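Local atomic coordinates of protein TASOR (Homo sapiens, PDB entry 6TL1), a protein that contains this pseudo-PARP domain and belongs to the HUSH complex, which maintains transcriptional silencing at H3K9me3-rich loci by promoting recruitment of SETDB1 and MORC2. Residues L3-T8 against A39-N44; S23-P28 against Y112-Q117; M126-I131 against V204-Y209; G137-I142 against H157-S162. All blocks are in the same frame, centred on the assembly; numbering follows the deposited sequence.

Contact 1: L3-T8 against A39-N44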
loop_
_atom_site.group_PDB
_atom_site.type_symbol
_atom_site.label_atom_id
_atom_site.label_comp_id
_atom_site.label_asym_id
_atom_site.label_seq_id
_atom_site.Cartn_x
_atom_site.Cartn_y
_atom_site.Cartn_z
ATOM N N LEU A 3 0.913 2.219 20.402
ATOM C CA LEU A 3 0.886 1.887 18.980
ATOM C C LEU A 3 0.324 3.034 18.141
ATOM O O LEU A 3 0.854 3.342 17.071
ATOM C CB LEU A 3 0.093 0.596 18.767
ATOM C CG LEU A 3 -0.047 0.100 17.317
ATOM C CD1 LEU A 3 1.310 -0.103 16.684
ATOM C CD2 LEU A 3 -0.831 -1.206 17.287
ATOM N N PHE A 4 -0.724 3.700 18.615
ATOM C CA PHE A 4 -1.358 4.776 17.864
ATOM C C PHE A 4 -1.135 6.108 18.557
ATOM O O PHE A 4 -1.347 6.230 19.770
ATOM C CB PHE A 4 -2.858 4.524 17.688
ATOM C CG PHE A 4 -3.163 3.296 16.889
ATOM C CD1 PHE A 4 -2.997 3.302 15.518
ATOM C CD2 PHE A 4 -3.586 2.130 17.514
ATOM C CE1 PHE A 4 -3.263 2.171 14.772
ATOM C CE2 PHE A 4 -3.855 0.995 16.772
ATOM C CZ PHE A 4 -3.692 1.015 15.401
ATOM N N GLN A 5 -0.746 7.117 17.785
ATOM C CA GLN A 5 -0.663 8.451 18.361
ATOM C C GLN A 5 -1.698 9.329 17.691
ATOM O O GLN A 5 -1.522 9.700 16.503
ATOM C CB GLN A 5 0.744 9.026 18.209
ATOM C CG GLN A 5 0.809 10.546 18.381
ATOM C CD GLN A 5 2.015 11.157 17.703
ATOM O OE1 GLN A 5 2.829 10.455 17.095
ATOM N NE2 GLN A 5 2.164 12.466 17.840
ATOM N N PRO A 6 -2.799 9.677 18.336
ATOM C CA PRO A 6 -3.799 10.545 17.726
ATOM C C PRO A 6 -3.218 11.927 17.442
ATOM O O PRO A 6 -2.435 12.456 18.235
ATOM C CB PRO A 6 -4.924 10.608 18.757
ATOM C CG PRO A 6 -4.724 9.381 19.617
ATOM C CD PRO A 6 -3.241 9.174 19.662
ATOM N N LEU A 7 -3.576 12.480 16.284
ATOM C CA LEU A 7 -3.111 13.787 15.847
ATOM C C LEU A 7 -4.276 14.765 15.884
ATOM O O LEU A 7 -5.406 14.412 15.522
ATOM C CB LEU A 7 -2.519 13.728 14.436
ATOM C CG LEU A 7 -1.489 12.634 14.161
ATOM C CD1 LEU A 7 -1.216 12.493 12.652
ATOM C CD2 LEU A 7 -0.205 12.909 14.919
ATOM N N THR A 8 -3.997 15.990 16.309
ATOM C CA THR A 8 -5.051 16.989 16.394
ATOM C C THR A 8 -5.297 17.587 15.013
ATOM O O THR A 8 -4.344 18.027 14.359
ATOM C CB THR A 8 -4.671 18.085 17.379
ATOM O OG1 THR A 8 -4.452 17.502 18.673
ATOM C CG2 THR A 8 -5.788 19.127 17.490
ATOM N N ALA A 39 -6.947 11.057 12.401
ATOM C CA ALA A 39 -5.695 10.524 11.889
ATOM C C ALA A 39 -4.795 10.161 13.061
ATOM O O ALA A 39 -4.757 10.877 14.070
ATOM C CB ALA A 39 -5.000 11.532 10.967
ATOM N N CYS A 40 -4.088 9.038 12.930
ATOM C CA CYS A 40 -3.097 8.608 13.907
ATOM C C CYS A 40 -1.800 8.233 13.213
ATOM O O CYS A 40 -1.819 7.656 12.123
ATOM C CB CYS A 40 -3.568 7.377 14.696
ATOM S SG CYS A 40 -5.094 7.561 15.599
ATOM N N LEU A 41 -0.673 8.537 13.851
ATOM C CA LEU A 41 0.575 7.926 13.423
ATOM C C LEU A 41 0.713 6.569 14.101
ATOM O O LEU A 41 0.196 6.344 15.199
ATOM C CB LEU A 41 1.784 8.811 13.744
ATOM C CG LEU A 41 1.905 10.043 12.851
ATOM C CD1 LEU A 41 2.850 11.079 13.421
ATOM C CD2 LEU A 41 2.346 9.617 11.453
ATOM N N VAL A 42 1.366 5.643 13.415
ATOM C CA VAL A 42 1.557 4.302 13.940
ATOM C C VAL A 42 3.003 4.181 14.408
ATOM O O VAL A 42 3.937 4.568 13.692
ATOM C CB VAL A 42 1.204 3.236 12.890
ATOM C CG1 VAL A 42 1.430 1.845 13.456
ATOM C CG2 VAL A 42 -0.248 3.406 12.437
ATOM N N HIS A 43 3.194 3.657 15.613
ATOM C CA HIS A 43 4.541 3.465 16.150
ATOM C C HIS A 43 4.636 2.005 16.568
ATOM O O HIS A 43 4.348 1.652 17.712
ATOM C CB HIS A 43 4.844 4.443 17.301
ATOM C CG HIS A 43 4.593 5.879 16.941
ATOM N ND1 HIS A 43 5.465 6.599 16.162
ATOM C CD2 HIS A 43 3.616 6.739 17.318
ATOM C CE1 HIS A 43 5.003 7.834 16.014
ATOM N NE2 HIS A 43 3.891 7.944 16.711
ATOM N N ASN A 44 5.090 1.162 15.643
ATOM C CA ASN A 44 5.234 -0.260 15.929
ATOM C C ASN A 44 6.729 -0.532 15.806
ATOM O O ASN A 44 7.251 -0.687 14.697
ATOM C CB ASN A 44 4.378 -1.127 14.979
ATOM C CG ASN A 44 4.558 -2.639 15.233
ATOM O OD1 ASN A 44 5.633 -3.087 15.629
ATOM N ND2 ASN A 44 3.478 -3.404 15.100
HETATM O O HOH W 1 -7.341 12.616 14.745
#

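Contact 2: S23-P28 against Y112-Q117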
loop_
_atom_site.group_PDB
_atom_site.type_symbol
_atom_site.label_atom_id
_atom_site.label_comp_id
_atom_site.label_asym_id
_atom_site.label_seq_id
_atom_site.Cartn_x
_atom_site.Cartn_y
_atom_site.Cartn_z
ATOM N N SER A 23 -1.470 14.241 -2.063
ATOM C CA SER A 23 -0.494 14.183 -3.139
ATOM C C SER A 23 -0.495 12.841 -3.871
ATOM O O SER A 23 0.283 12.668 -4.813
ATOM C CB SER A 23 0.892 14.498 -2.582
ATOM O OG SER A 23 1.312 13.461 -1.727
ATOM N N SER A 24 -1.328 11.883 -3.455
ATOM C CA SER A 24 -1.272 10.518 -3.973
ATOM C C SER A 24 -2.562 10.105 -4.680
ATOM O O SER A 24 -2.833 8.909 -4.830
ATOM C CB SER A 24 -0.964 9.544 -2.837
ATOM O OG SER A 24 0.177 9.973 -2.102
ATOM N N TYR A 25 -3.356 11.065 -5.120
ATOM C CA TYR A 25 -4.584 10.765 -5.836
ATOM C C TYR A 25 -4.296 10.430 -7.290
ATOM O O TYR A 25 -3.364 10.959 -7.907
ATOM C CB TYR A 25 -5.550 11.955 -5.788
ATOM C CG TYR A 25 -6.168 12.232 -4.433
ATOM C CD1 TYR A 25 -6.441 11.200 -3.549
ATOM C CD2 TYR A 25 -6.480 13.540 -4.042
ATOM C CE1 TYR A 25 -7.009 11.453 -2.312
ATOM C CE2 TYR A 25 -7.049 13.802 -2.809
ATOM C CZ TYR A 25 -7.300 12.753 -1.948
ATOM O OH TYR A 25 -7.860 13.002 -0.724
ATOM N N LEU A 26 -5.114 9.539 -7.843
ATOM C CA LEU A 26 -5.091 9.382 -9.289
ATOM C C LEU A 26 -5.759 10.577 -9.949
ATOM O O LEU A 26 -5.309 11.061 -10.995
ATOM C CB LEU A 26 -5.789 8.091 -9.700
ATOM C CG LEU A 26 -5.960 7.981 -11.213
ATOM C CD1 LEU A 26 -4.603 7.804 -11.884
ATOM C CD2 LEU A 26 -6.909 6.840 -11.579
ATOM N N GLU A 27 -6.823 11.085 -9.341
ATOM C CA GLU A 27 -7.442 12.332 -9.782
ATOM C C GLU A 27 -7.269 13.348 -8.660
ATOM O O GLU A 27 -8.016 13.306 -7.664
ATOM C CB GLU A 27 -8.918 12.113 -10.099
ATOM C CG GLU A 27 -9.156 11.149 -11.248
ATOM C CD GLU A 27 -10.629 11.014 -11.601
ATOM O OE1 GLU A 27 -11.432 11.855 -11.133
ATOM O OE2 GLU A 27 -10.981 10.066 -12.334
ATOM N N PRO A 28 -6.350 14.310 -8.790
ATOM C CA PRO A 28 -6.104 15.242 -7.672
ATOM C C PRO A 28 -7.339 16.005 -7.201
ATOM O O PRO A 28 -7.349 16.455 -6.049
ATOM C CB PRO A 28 -5.025 16.177 -8.231
ATOM C CG PRO A 28 -4.280 15.299 -9.198
ATOM C CD PRO A 28 -5.362 14.485 -9.870
ATOM N N TYR A 112 -2.841 4.533 -5.296
ATOM C CA TYR A 112 -3.558 5.800 -5.289
ATOM C C TYR A 112 -4.523 5.851 -4.116
ATOM O O TYR A 112 -5.261 4.893 -3.870
ATOM C CB TYR A 112 -4.318 6.005 -6.599
ATOM C CG TYR A 112 -3.437 6.152 -7.817
ATOM C CD1 TYR A 112 -2.653 7.277 -7.980
ATOM C CD2 TYR A 112 -3.394 5.164 -8.810
ATOM C CE1 TYR A 112 -1.853 7.442 -9.084
ATOM C CE2 TYR A 112 -2.579 5.318 -9.932
ATOM C CZ TYR A 112 -1.817 6.473 -10.056
ATOM O OH TYR A 112 -1.002 6.686 -11.133
ATOM N N ALA A 113 -4.528 6.983 -3.409
ATOM C CA ALA A 113 -5.339 7.114 -2.206
ATOM C C ALA A 113 -6.820 7.302 -2.489
ATOM O O ALA A 113 -7.612 7.224 -1.542
ATOM C CB ALA A 113 -4.843 8.289 -1.362
ATOM N N ASP A 114 -7.221 7.569 -3.739
ATOM C CA ASP A 114 -8.636 7.679 -4.076
ATOM C C ASP A 114 -9.160 6.456 -4.824
ATOM O O ASP A 114 -10.313 6.461 -5.264
ATOM C CB ASP A 114 -8.920 8.963 -4.882
ATOM C CG ASP A 114 -8.024 9.121 -6.100
ATOM O OD1 ASP A 114 -7.048 8.349 -6.253
ATOM O OD2 ASP A 114 -8.274 10.062 -6.887
ATOM N N LEU A 115 -8.353 5.388 -4.925
ATOM C CA LEU A 115 -8.697 4.151 -5.640
ATOM C C LEU A 115 -8.458 2.984 -4.687
ATOM O O LEU A 115 -7.432 2.303 -4.770
ATOM C CB LEU A 115 -7.868 4.023 -6.913
ATOM C CG LEU A 115 -8.256 2.926 -7.904
ATOM C CD1 LEU A 115 -9.761 2.831 -8.052
ATOM C CD2 LEU A 115 -7.604 3.215 -9.254
ATOM N N LEU A 116 -9.417 2.753 -3.789
ATOM C CA LEU A 116 -9.254 1.817 -2.684
ATOM C C LEU A 116 -10.120 0.565 -2.782
ATOM O O LEU A 116 -10.085 -0.264 -1.865
ATOM C CB LEU A 116 -9.551 2.533 -1.363
ATOM C CG LEU A 116 -8.766 3.827 -1.171
ATOM C CD1 LEU A 116 -9.399 4.679 -0.070
ATOM C CD2 LEU A 116 -7.310 3.513 -0.875
ATOM N N GLN A 117 -10.872 0.392 -3.861
ATOM C CA GLN A 117 -11.769 -0.747 -4.030
ATOM C C GLN A 117 -12.182 -0.773 -5.494
ATOM O O GLN A 117 -12.005 0.212 -6.216
ATOM C CB GLN A 117 -12.983 -0.666 -3.088
ATOM C CG GLN A 117 -14.107 0.192 -3.615
ATOM C CD GLN A 117 -15.284 0.342 -2.660
ATOM O OE1 GLN A 117 -15.266 -0.152 -1.536
ATOM N NE2 GLN A 117 -16.337 1.003 -3.132
#

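Contact 3: M126-I131 against V204-Y209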
loop_
_atom_site.group_PDB
_atom_site.type_symbol
_atom_site.label_atom_id
_atom_site.label_comp_id
_atom_site.label_asym_id
_atom_site.label_seq_id
_atom_site.Cartn_x
_atom_site.Cartn_y
_atom_site.Cartn_z
ATOM N N MET A 126 -18.127 5.808 4.837
ATOM C CA MET A 126 -17.120 6.033 5.858
ATOM C C MET A 126 -16.130 4.877 5.828
ATOM O O MET A 126 -16.517 3.726 5.606
ATOM C CB MET A 126 -17.785 6.158 7.231
ATOM C CG MET A 126 -16.851 6.007 8.407
ATOM S SD MET A 126 -17.562 6.618 9.964
ATOM C CE MET A 126 -18.912 7.625 9.462
ATOM N N GLY A 127 -14.858 5.180 6.086
ATOM C CA GLY A 127 -13.830 4.160 5.985
ATOM C C GLY A 127 -12.586 4.531 6.758
ATOM O O GLY A 127 -12.408 5.672 7.202
ATOM N N ASP A 128 -11.718 3.532 6.903
ATOM C CA ASP A 128 -10.409 3.674 7.521
ATOM C C ASP A 128 -9.354 3.297 6.498
ATOM O O ASP A 128 -9.456 2.243 5.866
ATOM C CB ASP A 128 -10.281 2.754 8.743
ATOM C CG ASP A 128 -11.238 3.120 9.851
ATOM O OD1 ASP A 128 -11.326 4.319 10.192
ATOM O OD2 ASP A 128 -11.917 2.204 10.368
ATOM N N VAL A 129 -8.341 4.143 6.334
ATOM C CA VAL A 129 -7.268 3.892 5.379
ATOM C C VAL A 129 -5.957 3.837 6.151
ATOM O O VAL A 129 -5.617 4.787 6.870
ATOM C CB VAL A 129 -7.216 4.964 4.280
ATOM C CG1 VAL A 129 -6.089 4.676 3.314
ATOM C CG2 VAL A 129 -8.553 5.032 3.548
ATOM N N VAL A 130 -5.240 2.718 6.022
ATOM C CA VAL A 130 -3.887 2.582 6.557
ATOM C C VAL A 130 -2.903 3.052 5.500
ATOM O O VAL A 130 -3.010 2.689 4.322
ATOM C CB VAL A 130 -3.589 1.137 6.998
ATOM C CG1 VAL A 130 -2.132 0.998 7.513
ATOM C CG2 VAL A 130 -4.503 0.738 8.140
ATOM N N ILE A 131 -2.005 3.941 5.902
ATOM C CA ILE A 131 -0.916 4.410 5.061
ATOM C C ILE A 131 0.325 3.618 5.443
ATOM O O ILE A 131 0.765 3.655 6.602
ATOM C CB ILE A 131 -0.679 5.918 5.229
ATOM C CG1 ILE A 131 -1.925 6.718 4.805
ATOM C CG2 ILE A 131 0.599 6.344 4.499
ATOM C CD1 ILE A 131 -1.784 8.224 5.010
ATOM N N VAL A 204 -2.831 6.009 10.060
ATOM C CA VAL A 204 -4.214 5.610 9.821
ATOM C C VAL A 204 -5.080 6.862 9.816
ATOM O O VAL A 204 -4.933 7.728 10.686
ATOM C CB VAL A 204 -4.724 4.617 10.883
ATOM C CG1 VAL A 204 -6.084 4.074 10.486
ATOM C CG2 VAL A 204 -3.722 3.478 11.072
ATOM N N VAL A 205 -5.970 6.959 8.833
ATOM C CA VAL A 205 -6.940 8.041 8.753
ATOM C C VAL A 205 -8.322 7.432 8.594
ATOM O O VAL A 205 -8.489 6.341 8.039
ATOM C CB VAL A 205 -6.656 8.988 7.574
ATOM C CG1 VAL A 205 -5.331 9.705 7.762
ATOM C CG2 VAL A 205 -6.687 8.207 6.264
ATOM N N SER A 206 -9.315 8.140 9.105
ATOM C CA SER A 206 -10.712 7.828 8.863
ATOM C C SER A 206 -11.270 8.899 7.933
ATOM O O SER A 206 -10.966 10.083 8.093
ATOM C CB SER A 206 -11.497 7.780 10.172
ATOM O OG SER A 206 -11.134 6.642 10.935
ATOM N N PHE A 207 -12.067 8.494 6.949
ATOM C CA PHE A 207 -12.619 9.442 5.993
ATOM C C PHE A 207 -14.133 9.312 5.917
ATOM O O PHE A 207 -14.716 8.279 6.248
ATOM C CB PHE A 207 -12.030 9.252 4.578
ATOM C CG PHE A 207 -12.473 7.978 3.880
ATOM C CD1 PHE A 207 -13.687 7.911 3.219
ATOM C CD2 PHE A 207 -11.647 6.870 3.852
ATOM C CE1 PHE A 207 -14.087 6.745 2.579
ATOM C CE2 PHE A 207 -12.035 5.709 3.208
ATOM C CZ PHE A 207 -13.258 5.647 2.570
ATOM N N THR A 208 -14.763 10.373 5.438
ATOM C CA THR A 208 -16.098 10.267 4.880
ATOM C C THR A 208 -16.013 10.701 3.427
ATOM O O THR A 208 -15.144 11.497 3.055
ATOM C CB THR A 208 -17.136 11.103 5.638
ATOM O OG1 THR A 208 -16.699 12.465 5.735
ATOM C CG2 THR A 208 -17.338 10.530 7.032
ATOM N N TYR A 209 -16.867 10.111 2.600
ATOM C CA TYR A 209 -16.867 10.338 1.163
ATOM C C TYR A 209 -18.201 10.948 0.726
ATOM O O TYR A 209 -19.268 10.425 1.067
ATOM C CB TYR A 209 -16.566 9.024 0.419
ATOM C CG TYR A 209 -16.531 9.154 -1.087
ATOM C CD1 TYR A 209 -15.381 9.587 -1.745
ATOM C CD2 TYR A 209 -17.632 8.817 -1.853
ATOM C CE1 TYR A 209 -15.352 9.700 -3.128
ATOM C CE2 TYR A 209 -17.606 8.929 -3.229
ATOM C CZ TYR A 209 -16.464 9.372 -3.856
ATOM O OH TYR A 209 -16.445 9.481 -5.223
#

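Contact 4: G137-I142 against H157-S162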
loop_
_atom_site.group_PDB
_atom_site.type_symbol
_atom_site.label_atom_id
_atom_site.label_comp_id
_atom_site.label_asym_id
_atom_site.label_seq_id
_atom_site.Cartn_x
_atom_site.Cartn_y
_atom_site.Cartn_z
ATOM N N GLY A 137 11.964 -0.762 -4.142
ATOM C CA GLY A 137 13.210 -1.421 -4.492
ATOM C C GLY A 137 13.340 -1.602 -5.991
ATOM O O GLY A 137 12.976 -0.725 -6.792
ATOM N N LYS A 138 13.874 -2.756 -6.384
ATOM C CA LYS A 138 13.969 -3.120 -7.793
ATOM C C LYS A 138 12.630 -3.713 -8.199
ATOM O O LYS A 138 12.205 -4.754 -7.676
ATOM C CB LYS A 138 15.127 -4.081 -8.050
ATOM C CG LYS A 138 15.084 -4.725 -9.427
ATOM C CD LYS A 138 16.438 -5.292 -9.849
ATOM C CE LYS A 138 17.333 -4.200 -10.460
ATOM N NZ LYS A 138 17.006 -3.908 -11.898
ATOM N N ILE A 139 11.964 -3.042 -9.105
ATOM C CA ILE A 139 10.594 -3.350 -9.487
ATOM C C ILE A 139 10.611 -4.342 -10.635
ATOM O O ILE A 139 11.450 -4.248 -11.532
ATOM C CB ILE A 139 9.854 -2.059 -9.886
ATOM C CG1 ILE A 139 9.854 -1.070 -8.718
ATOM C CG2 ILE A 139 8.436 -2.371 -10.322
ATOM C CD1 ILE A 139 9.384 0.330 -9.085
ATOM N N LYS A 140 9.697 -5.308 -10.598
ATOM C CA LYS A 140 9.454 -6.201 -11.720
ATOM C C LYS A 140 8.120 -5.780 -12.322
ATOM O O LYS A 140 7.084 -5.844 -11.648
ATOM C CB LYS A 140 9.427 -7.667 -11.272
ATOM C CG LYS A 140 9.015 -8.668 -12.337
ATOM C CD LYS A 140 9.983 -8.701 -13.519
ATOM C CE LYS A 140 9.635 -9.862 -14.450
ATOM N NZ LYS A 140 10.607 -9.993 -15.566
ATOM N N SER A 141 8.155 -5.305 -13.565
ATOM C CA SER A 141 6.951 -4.906 -14.286
ATOM C C SER A 141 6.426 -6.083 -15.094
ATOM O O SER A 141 7.174 -6.688 -15.870
ATOM C CB SER A 141 7.254 -3.734 -15.218
ATOM O OG SER A 141 7.493 -2.551 -14.484
ATOM N N ILE A 142 5.141 -6.399 -14.933
ATOM C CA ILE A 142 4.571 -7.545 -15.631
ATOM C C ILE A 142 3.326 -7.114 -16.394
ATOM O O ILE A 142 2.593 -6.209 -15.980
ATOM C CB ILE A 142 4.262 -8.718 -14.676
ATOM C CG1 ILE A 142 3.294 -8.286 -13.578
ATOM C CG2 ILE A 142 5.560 -9.276 -14.055
ATOM C CD1 ILE A 142 2.806 -9.437 -12.729
ATOM N N HIS A 157 13.687 -9.315 -6.697
ATOM C CA HIS A 157 12.948 -8.084 -6.917
ATOM C C HIS A 157 12.074 -7.859 -5.698
ATOM O O HIS A 157 11.731 -8.809 -4.990
ATOM C CB HIS A 157 12.091 -8.138 -8.201
ATOM C CG HIS A 157 12.901 -8.251 -9.462
ATOM N ND1 HIS A 157 13.572 -9.403 -9.814
ATOM C CD2 HIS A 157 13.159 -7.351 -10.443
ATOM C CE1 HIS A 157 14.204 -9.211 -10.960
ATOM N NE2 HIS A 157 13.971 -7.975 -11.363
ATOM N N GLU A 158 11.737 -6.600 -5.428
ATOM C CA GLU A 158 10.984 -6.330 -4.210
ATOM C C GLU A 158 9.480 -6.362 -4.399
ATOM O O GLU A 158 8.760 -6.615 -3.422
ATOM C CB GLU A 158 11.400 -4.983 -3.610
ATOM C CG GLU A 158 12.698 -5.056 -2.792
ATOM C CD GLU A 158 13.883 -5.599 -3.582
ATOM O OE1 GLU A 158 14.441 -4.826 -4.393
ATOM O OE2 GLU A 158 14.219 -6.793 -3.429
ATOM N N CYS A 159 8.973 -6.118 -5.611
ATOM C CA CYS A 159 7.529 -6.082 -5.800
ATOM C C CYS A 159 7.224 -6.285 -7.278
ATOM O O CYS A 159 8.105 -6.187 -8.133
ATOM C CB CYS A 159 6.885 -4.771 -5.328
ATOM S SG CYS A 159 7.464 -3.309 -6.250
ATOM N N HIS A 160 5.970 -6.612 -7.563
ATOM C CA HIS A 160 5.438 -6.543 -8.917
ATOM C C HIS A 160 4.574 -5.302 -9.062
ATOM O O HIS A 160 3.907 -4.889 -8.110
ATOM C CB HIS A 160 4.586 -7.770 -9.238
ATOM C CG HIS A 160 5.366 -9.046 -9.353
ATOM N ND1 HIS A 160 4.762 -10.268 -9.562
ATOM C CD2 HIS A 160 6.697 -9.290 -9.297
ATOM C CE1 HIS A 160 5.686 -11.208 -9.646
ATOM N NE2 HIS A 160 6.870 -10.642 -9.480
ATOM N N VAL A 161 4.563 -4.728 -10.274
ATOM C CA VAL A 161 3.630 -3.669 -10.642
ATOM C C VAL A 161 3.154 -3.962 -12.060
ATOM O O VAL A 161 3.767 -4.742 -12.790
ATOM C CB VAL A 161 4.227 -2.236 -10.583
ATOM C CG1 VAL A 161 4.830 -1.955 -9.217
ATOM C CG2 VAL A 161 5.250 -2.022 -11.695
ATOM N N SER A 162 2.030 -3.348 -12.434
ATOM C CA SER A 162 1.498 -3.531 -13.783
ATOM C C SER A 162 2.314 -2.724 -14.777
ATOM O O SER A 162 2.476 -1.514 -14.616
ATOM C CB SER A 162 0.033 -3.119 -13.851
ATOM O OG SER A 162 -0.747 -4.038 -13.101
HETATM O O HOH W 2 -0.482 -6.164 -14.885
#

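Contact 1: L3-T8 against A39-N44
Q5 and H43 meet through their side chains on one face of an antiparallel strand pair. H43 NE2 gives its proton to Q5 OE1 at 2.8 Å, with the oxygen near the imidazole plane and the donor in the amide plane. Q5 CG is anti to the backbone N (chi1 162°) and the chain runs on extended to H43; amide and ring planes are nearly coplanar, 24° apart. Q5 NE2 has a weak hydrogen bond to E13 OE1. Q5 N reaches L41 O at 2.9 Å and L41 N returns to Q5 O at 3.0 Å. H43 N to L3 O and L7 N to A39 O continue the ladder. P6, lacking an N-H, suits its non-hydrogen-bonded pair with C40. At the L7-A39 end a water accepts from A39 N and donates to L7 O. N44 is an N-cap, OD1 taking L47 N, while ND2 bonds C86 O of helix 82-88. F4 CE1 lies 4.0 Å from V42 CG2, both side chains packing on that helix, while L7 and L41 cross at about a right angle against V17 of helix 12-22. Strand 4-6 edges the five-stranded sheet, strand 34-42 separating it from strand 199-209.

Contact 2: S23-P28 against Y112-Q117
D114 takes two successive backbone N-H groups of the 23-28 loop on its carboxylate. L26 N reaches OD1 of D114 at 2.8 Å, on the syn side but 20° out of the carboxylate plane, while E27 N meets the syn lone pair of D114 OD2 at 3.0 Å. OD2 has a further partner in S30 OG, so the buried carboxylate is gripped by three hydrogen bonds, which would be expected to stabilise its charged form. A third bond across the contact joins main chain to main chain: A113 N donates to S24 O at 2.9 Å from well above the carbonyl plane. The same oxygen accepts a CA-H contact from Y112 and lies at the edge of the Y112 ring. Two polar ends turn to other parts of the chain, the Y25 hydroxyl bonding that of Y36 and E27 OE2 bonding L171 N.

The apolar contacts centre on L26. Its CB stands over one face of Y112, 3.7 Å from the ring centroid, and makes a CH-pi contact; the leucine's branch adds CD1, 3.6 Å from Y112 CZ. Y25 places CD1 3.6 Å from D114 CB and also touches the methyl of A113.

Residues Y112-L115 form a type I beta turn, closed by a weak L115 N to Y112 O bond, with D114 in its third position. The motif is a turn whose aspartate ties it to a second irregular loop, joining the segment after strand 107-110 to the one after helix 12-22.

Contact 3: M126-I131 against V204-Y209
F207 meets G127 across the strands: chi1 of 70° puts F207 CG between its backbone N and carbonyl carbon, and the ring lies with one face over G127. V129 CG2, anti to its carbonyl carbon, meets the rim of the same ring near its plane, 3.6 Å from F207 CE2. G127 N stands above the ring centre, and G127 CA makes a CH-pi contact 4.0 Å from the F207 centroid, 24° off the normal. Glycine suits the place exactly, since the position a CB would take on G127 is only 2.6 Å from F207 CZ.

The strands are antiparallel. G127 with F207 and V129 with V205 are hydrogen-bonded pairs, each joined by two backbone bonds; V129 N to V205 O, at 2.8 Å, runs nearly along the C=O axis. Beta-branched valines fit this extended backbone and touch across it: V205 CG2 lies 3.8 Å from V129 CB, and on the reverse face V130 CG2 is 4.1 Å from V204 CG2. That reverse face also has a polar pair, S206 OG and D128 OD1, modelled as one very short hydrogen bond whose geometry is doubtful. S206 OG additionally bonds R38 NE. Farther along, M126 and T208 lie side by side, and T208 OG1 is held by R37 NE.

Strands 71-77 and 34-42 flank the pair in the sheet. V205 and I131 pack on V17 and L21 of helix 12-22, and F207 meets F34 edge-to-face and M76, while V204 and D128 face V82 of helix 82-88.

Contact 4: G137-I142 against H157-S162
K140-I142 runs parallel to H160-S162, the axes of strands 139-142 and 159-162 turned 37° apart, with K140 N bonding C159 O, V161 N bonding K140 O and I142 N bonding V161 O. Just before the strands, E158 N donates to K138 O; the E158 chain is bent at chi2, and OE1 accepts from K138 N at 2.9 Å, met on the anti side and 24° out of the carboxylate plane. G137 suits its place for two reasons: its phi is positive, and a CB there would lie 2.4 Å from E158 OE1.

The lysines make contact through their aliphatic parts. K138 CG comes within 3.4 Å of H157 CD2, crossing the imidazole obliquely, while K140 lies beside H160 with its CB 3.7 Å from H160 CD2. I142 CD1 reaches the same ring at ND1, 3.8 Å away. Across the I139, S141 and V161 face, I139 CG2 presses on V161 CG2 at 3.5 Å, a tight contact between branched side chains crossing at about a right angle. A water joins S162 OG to I142 O, the latter by a long bond.

H160 ND1 bonds L100 O and H157 ND1 bonds P155 O; carbonyl oxygens only accept, so both ND1 atoms are donors. With NE2 on T154 OG1, this would hold the turn of the H160 ring and limit that of H157. E158 OE2 forms a salt bridge with R63, and together with the N-H at OE1 this would be expected to keep the carboxylate charged.

In the fold
Contacts 1 and 3 belong to one antiparallel sheet and touch: A39 and V42 pack on V205 and V204, and strand 199-209 joins strand 34-42 to strand 126-134. Contact 3 lies towards the sheet's middle and pairs valines and a phenylalanine-glycine contact, with one polar D128-S206 pair; contact 1 holds its edge strand and adds a polar histidine-glutamine pair and a water. Contact 2 joins two loops, leaning on contact 3 through L116 and V129, and relies on a buried aspartate instead of a strand ladder. Contact 4, on the other side of the chain's centre from contacts 1 and 3, forms the parallel edge of the second sheet, where lysine stems lie against histidine rings, H157 partly exposed and H160 buried.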